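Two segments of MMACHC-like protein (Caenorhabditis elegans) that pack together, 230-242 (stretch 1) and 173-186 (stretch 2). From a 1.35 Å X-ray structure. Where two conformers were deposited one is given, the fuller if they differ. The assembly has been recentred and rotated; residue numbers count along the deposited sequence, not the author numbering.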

# COMPACT_ATOMS: atom_id res chain seq x y z
N GLY A 230 13.55 -2.36 -10.48
CA GLY A 230 13.18 -2.62 -11.87
C GLY A 230 11.74 -3.13 -12.02
O GLY A 230 11.05 -2.81 -12.99
N PHE A 231 11.29 -3.91 -11.05
CA PHE A 231 9.94 -4.46 -11.10
C PHE A 231 8.88 -3.36 -11.18
O PHE A 231 7.77 -3.59 -11.65
CB PHE A 231 9.66 -5.39 -9.91
CG PHE A 231 9.46 -4.66 -8.57
CD1 PHE A 231 10.54 -4.31 -7.76
CD2 PHE A 231 8.19 -4.32 -8.15
CE1 PHE A 231 10.33 -3.66 -6.57
CE2 PHE A 231 7.98 -3.68 -6.96
CZ PHE A 231 9.05 -3.35 -6.15
N ARG A 232 9.22 -2.18 -10.65
CA ARG A 232 8.23 -1.11 -10.58
C ARG A 232 7.86 -0.54 -11.93
O ARG A 232 6.80 0.10 -12.08
CB ARG A 232 8.70 0.01 -9.65
CG ARG A 232 9.06 -0.45 -8.23
CD ARG A 232 9.45 0.73 -7.35
NE ARG A 232 10.09 0.33 -6.12
CZ ARG A 232 9.45 0.05 -4.98
NH1 ARG A 232 8.12 0.09 -4.92
NH2 ARG A 232 10.15 -0.27 -3.90
N ASP A 233 8.75 -0.72 -12.91
CA ASP A 233 8.55 -0.12 -14.23
C ASP A 233 7.81 -1.00 -15.22
O ASP A 233 7.61 -0.61 -16.37
CB ASP A 233 9.90 0.33 -14.80
CG ASP A 233 10.41 1.55 -14.13
OD1 ASP A 233 9.57 2.41 -13.79
OD2 ASP A 233 11.64 1.67 -13.97
N PHE A 234 7.34 -2.17 -14.78
CA PHE A 234 6.44 -2.95 -15.62
C PHE A 234 5.12 -2.20 -15.79
O PHE A 234 4.60 -1.63 -14.82
CB PHE A 234 6.27 -4.36 -15.08
CG PHE A 234 7.44 -5.24 -15.37
CD1 PHE A 234 8.55 -5.22 -14.56
CD2 PHE A 234 7.46 -6.01 -16.51
CE1 PHE A 234 9.66 -5.98 -14.86
CE2 PHE A 234 8.56 -6.80 -16.80
CZ PHE A 234 9.66 -6.77 -15.98
N GLY A 235 4.64 -2.14 -17.05
CA GLY A 235 3.52 -1.29 -17.44
C GLY A 235 3.96 0.06 -17.98
O GLY A 235 3.13 0.84 -18.43
N ASN A 236 5.26 0.36 -17.87
CA ASN A 236 5.82 1.65 -18.34
C ASN A 236 5.11 2.88 -17.76
O ASN A 236 4.74 3.78 -18.49
CB ASN A 236 5.82 1.71 -19.86
CG ASN A 236 6.54 0.55 -20.49
OD1 ASN A 236 6.02 -0.09 -21.39
ND2 ASN A 236 7.75 0.28 -20.03
N PRO A 237 4.95 2.92 -16.42
CA PRO A 237 4.39 4.11 -15.79
C PRO A 237 5.23 5.36 -16.11
O PRO A 237 6.45 5.28 -16.21
CB PRO A 237 4.49 3.77 -14.29
CG PRO A 237 5.64 2.83 -14.20
CD PRO A 237 5.55 2.00 -15.43
N THR A 238 4.58 6.51 -16.18
CA THR A 238 5.32 7.80 -16.29
C THR A 238 5.45 8.53 -14.97
O THR A 238 6.33 9.39 -14.82
CB THR A 238 4.68 8.73 -17.32
OG1 THR A 238 3.30 8.91 -17.00
CG2 THR A 238 4.81 8.14 -18.70
N ARG A 239 4.59 8.16 -13.99
CA ARG A 239 4.67 8.74 -12.65
C ARG A 239 5.30 7.70 -11.72
O ARG A 239 4.78 6.60 -11.54
CB ARG A 239 3.28 9.17 -12.18
CG ARG A 239 2.65 10.25 -13.07
CD ARG A 239 1.18 10.46 -12.77
NE ARG A 239 0.98 11.15 -11.49
CZ ARG A 239 -0.20 11.29 -10.90
NH1 ARG A 239 -1.30 10.81 -11.46
NH2 ARG A 239 -0.27 11.89 -9.73
N ARG A 240 6.49 8.04 -11.20
CA ARG A 240 7.39 7.08 -10.59
C ARG A 240 7.95 7.61 -9.28
O ARG A 240 7.94 8.82 -9.03
CB ARG A 240 8.55 6.78 -11.56
CG ARG A 240 8.09 6.19 -12.88
CD ARG A 240 9.17 6.16 -13.93
NE ARG A 240 10.21 5.19 -13.63
CZ ARG A 240 11.46 5.48 -13.28
NH1 ARG A 240 11.87 6.75 -13.14
NH2 ARG A 240 12.30 4.50 -13.05
N TYR A 241 8.40 6.71 -8.42
CA TYR A 241 9.19 7.09 -7.26
C TYR A 241 10.43 7.89 -7.71
O TYR A 241 11.05 7.56 -8.73
CB TYR A 241 9.69 5.87 -6.52
CG TYR A 241 8.69 5.08 -5.63
CD1 TYR A 241 7.35 5.41 -5.54
CD2 TYR A 241 9.15 4.01 -4.88
CE1 TYR A 241 6.50 4.70 -4.68
CE2 TYR A 241 8.32 3.33 -4.00
CZ TYR A 241 7.00 3.67 -3.91
OH TYR A 241 6.17 2.99 -3.03
N SER A 242 10.84 8.86 -6.91
CA SER A 242 12.10 9.54 -7.12
C SER A 242 13.28 8.60 -6.89
O SER A 242 13.15 7.54 -6.28
CB SER A 242 12.21 10.72 -6.18
OG SER A 242 12.40 10.27 -4.84
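Stretch 2, residues 173-186: GLSLHPIYGGHFAF

Stretch 2 enters as a strand (174-176), reverses through a type II' turn from Tyr 180 to His 183, and resumes as a strand at 185-186; the turn rests against the 3-10 segment and the loop that follows it in stretch 1. Along the short 3-10 segment that opens stretch 1, Phe 231 places CD2 3.7 Å from Leu 174 CD1. The backbones come nearest at Arg 232, whose CA is 3.7 Å from Gly 182 CA. Its carbonyl accepts a nearly linear hydrogen bond from the turn (Gly 182 N to Arg 232 O, 2.9 Å), and its guanidinium returns one from NH1 to Gly 182 O (3.0 Å). A CB on Gly 181 or Gly 182 would clash with this backbone. Asp 233 OD1 accepts a hydrogen bond from His 183 NE2 (2.8 Å) while also bridging to Arg 240, fixing the imidazole. Phe 234 CB then meets Leu 176 CD1 at 3.9 Å. After the type II turn from Asp 233 to Asn 236, Pro 237 CB packs 3.3 Å from Ile 179 O, and water 3 links that carbonyl to Thr 238 N. Arg 239 extends over Ile 179, CD to CG2 3.7 Å. Arg 240 CB and Arg 232 CB cover opposite faces of the His 183 ring, 3.7 and 3.5 Å from its centroid. The Tyr 241 ring receives the imidazole edge on its face.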

# COMPACT_ATOMS: atom_id res chain seq x y z
N GLY A 173 3.42 -12.83 -5.13
CA GLY A 173 2.88 -12.08 -6.26
C GLY A 173 3.11 -10.59 -6.16
O GLY A 173 3.62 -10.07 -5.14
N LEU A 174 2.66 -9.89 -7.19
CA LEU A 174 2.93 -8.48 -7.41
C LEU A 174 1.71 -7.83 -8.01
O LEU A 174 1.15 -8.32 -8.99
CB LEU A 174 4.10 -8.29 -8.37
CG LEU A 174 4.44 -6.85 -8.77
CD1 LEU A 174 4.96 -6.05 -7.58
CD2 LEU A 174 5.47 -6.86 -9.90
N SER A 175 1.31 -6.69 -7.43
CA SER A 175 0.24 -5.86 -8.01
C SER A 175 0.82 -4.73 -8.80
O SER A 175 1.83 -4.12 -8.41
CB SER A 175 -0.65 -5.28 -6.90
OG SER A 175 -1.27 -6.31 -6.17
N LEU A 176 0.16 -4.39 -9.92
CA LEU A 176 0.56 -3.26 -10.74
C LEU A 176 -0.60 -2.31 -10.96
O LEU A 176 -1.70 -2.71 -11.37
CB LEU A 176 1.15 -3.73 -12.09
CG LEU A 176 2.48 -4.51 -11.99
CD1 LEU A 176 2.84 -5.14 -13.32
CD2 LEU A 176 3.62 -3.62 -11.49
N HIS A 177 -0.33 -1.05 -10.66
CA HIS A 177 -1.30 0.02 -10.71
C HIS A 177 -1.34 0.62 -12.13
O HIS A 177 -0.32 0.71 -12.79
CB HIS A 177 -0.85 1.07 -9.68
CG HIS A 177 -1.83 2.16 -9.43
ND1 HIS A 177 -2.06 3.19 -10.31
CD2 HIS A 177 -2.61 2.41 -8.35
CE1 HIS A 177 -2.97 4.01 -9.81
NE2 HIS A 177 -3.32 3.56 -8.61
N PRO A 178 -2.53 1.03 -12.58
CA PRO A 178 -2.65 1.51 -13.97
C PRO A 178 -1.92 2.83 -14.28
O PRO A 178 -1.67 3.15 -15.46
CB PRO A 178 -4.16 1.67 -14.16
CG PRO A 178 -4.71 1.80 -12.80
CD PRO A 178 -3.84 0.97 -11.92
N ILE A 179 -1.66 3.63 -13.25
CA ILE A 179 -0.88 4.87 -13.40
C ILE A 179 0.57 4.65 -12.97
O ILE A 179 1.50 5.07 -13.66
CB ILE A 179 -1.47 6.04 -12.55
CG1 ILE A 179 -2.95 6.28 -12.86
CG2 ILE A 179 -0.67 7.30 -12.78
CD1 ILE A 179 -3.58 7.39 -12.03
N TYR A 180 0.76 3.98 -11.83
CA TYR A 180 2.05 3.97 -11.15
C TYR A 180 2.89 2.70 -11.33
O TYR A 180 4.03 2.67 -10.91
CB TYR A 180 1.86 4.23 -9.66
CG TYR A 180 1.12 5.52 -9.39
CD1 TYR A 180 1.67 6.74 -9.72
CD2 TYR A 180 -0.16 5.51 -8.87
CE1 TYR A 180 0.97 7.92 -9.54
CE2 TYR A 180 -0.89 6.68 -8.73
CZ TYR A 180 -0.31 7.89 -9.06
OH TYR A 180 -1.01 9.08 -8.89
N GLY A 181 2.35 1.66 -11.99
CA GLY A 181 3.08 0.38 -12.08
C GLY A 181 3.29 -0.14 -10.67
O GLY A 181 2.34 -0.35 -9.94
N GLY A 182 4.56 -0.32 -10.29
CA GLY A 182 4.92 -0.69 -8.94
C GLY A 182 5.41 0.46 -8.06
O GLY A 182 5.91 0.23 -6.95
N HIS A 183 5.23 1.70 -8.52
CA HIS A 183 5.65 2.89 -7.79
C HIS A 183 4.50 3.37 -6.88
O HIS A 183 3.99 4.49 -6.99
CB HIS A 183 6.03 3.97 -8.78
CG HIS A 183 7.20 3.61 -9.62
ND1 HIS A 183 8.51 3.83 -9.22
CD2 HIS A 183 7.27 3.10 -10.88
CE1 HIS A 183 9.32 3.44 -10.17
NE2 HIS A 183 8.59 2.99 -11.19
N PHE A 184 4.09 2.47 -6.01
CA PHE A 184 3.01 2.75 -5.07
C PHE A 184 3.08 1.70 -3.96
O PHE A 184 3.83 0.71 -4.09
CB PHE A 184 1.62 2.68 -5.78
CG PHE A 184 1.08 1.28 -5.93
CD1 PHE A 184 1.55 0.42 -6.93
CD2 PHE A 184 0.11 0.81 -5.07
CE1 PHE A 184 1.07 -0.89 -7.02
CE2 PHE A 184 -0.36 -0.51 -5.15
CZ PHE A 184 0.12 -1.35 -6.14
N ALA A 185 2.29 1.88 -2.90
CA ALA A 185 2.14 0.85 -1.89
C ALA A 185 0.75 0.85 -1.33
O ALA A 185 0.11 1.89 -1.25
CB ALA A 185 3.15 1.07 -0.78
N PHE A 186 0.30 -0.32 -0.88
CA PHE A 186 -0.93 -0.38 -0.10
C PHE A 186 -0.62 0.06 1.33
O PHE A 186 0.45 -0.20 1.84
CB PHE A 186 -1.49 -1.79 -0.12
CG PHE A 186 -1.82 -2.28 -1.49
CD1 PHE A 186 -2.93 -1.76 -2.17
CD2 PHE A 186 -1.01 -3.20 -2.15
CE1 PHE A 186 -3.24 -2.22 -3.44
CE2 PHE A 186 -1.35 -3.68 -3.41
CZ PHE A 186 -2.44 -3.19 -4.05
O HOH W 1 1.45 0.97 -15.41
O HOH W 2 1.26 3.14 -16.69
O HOH W 3 2.15 7.03 -15.40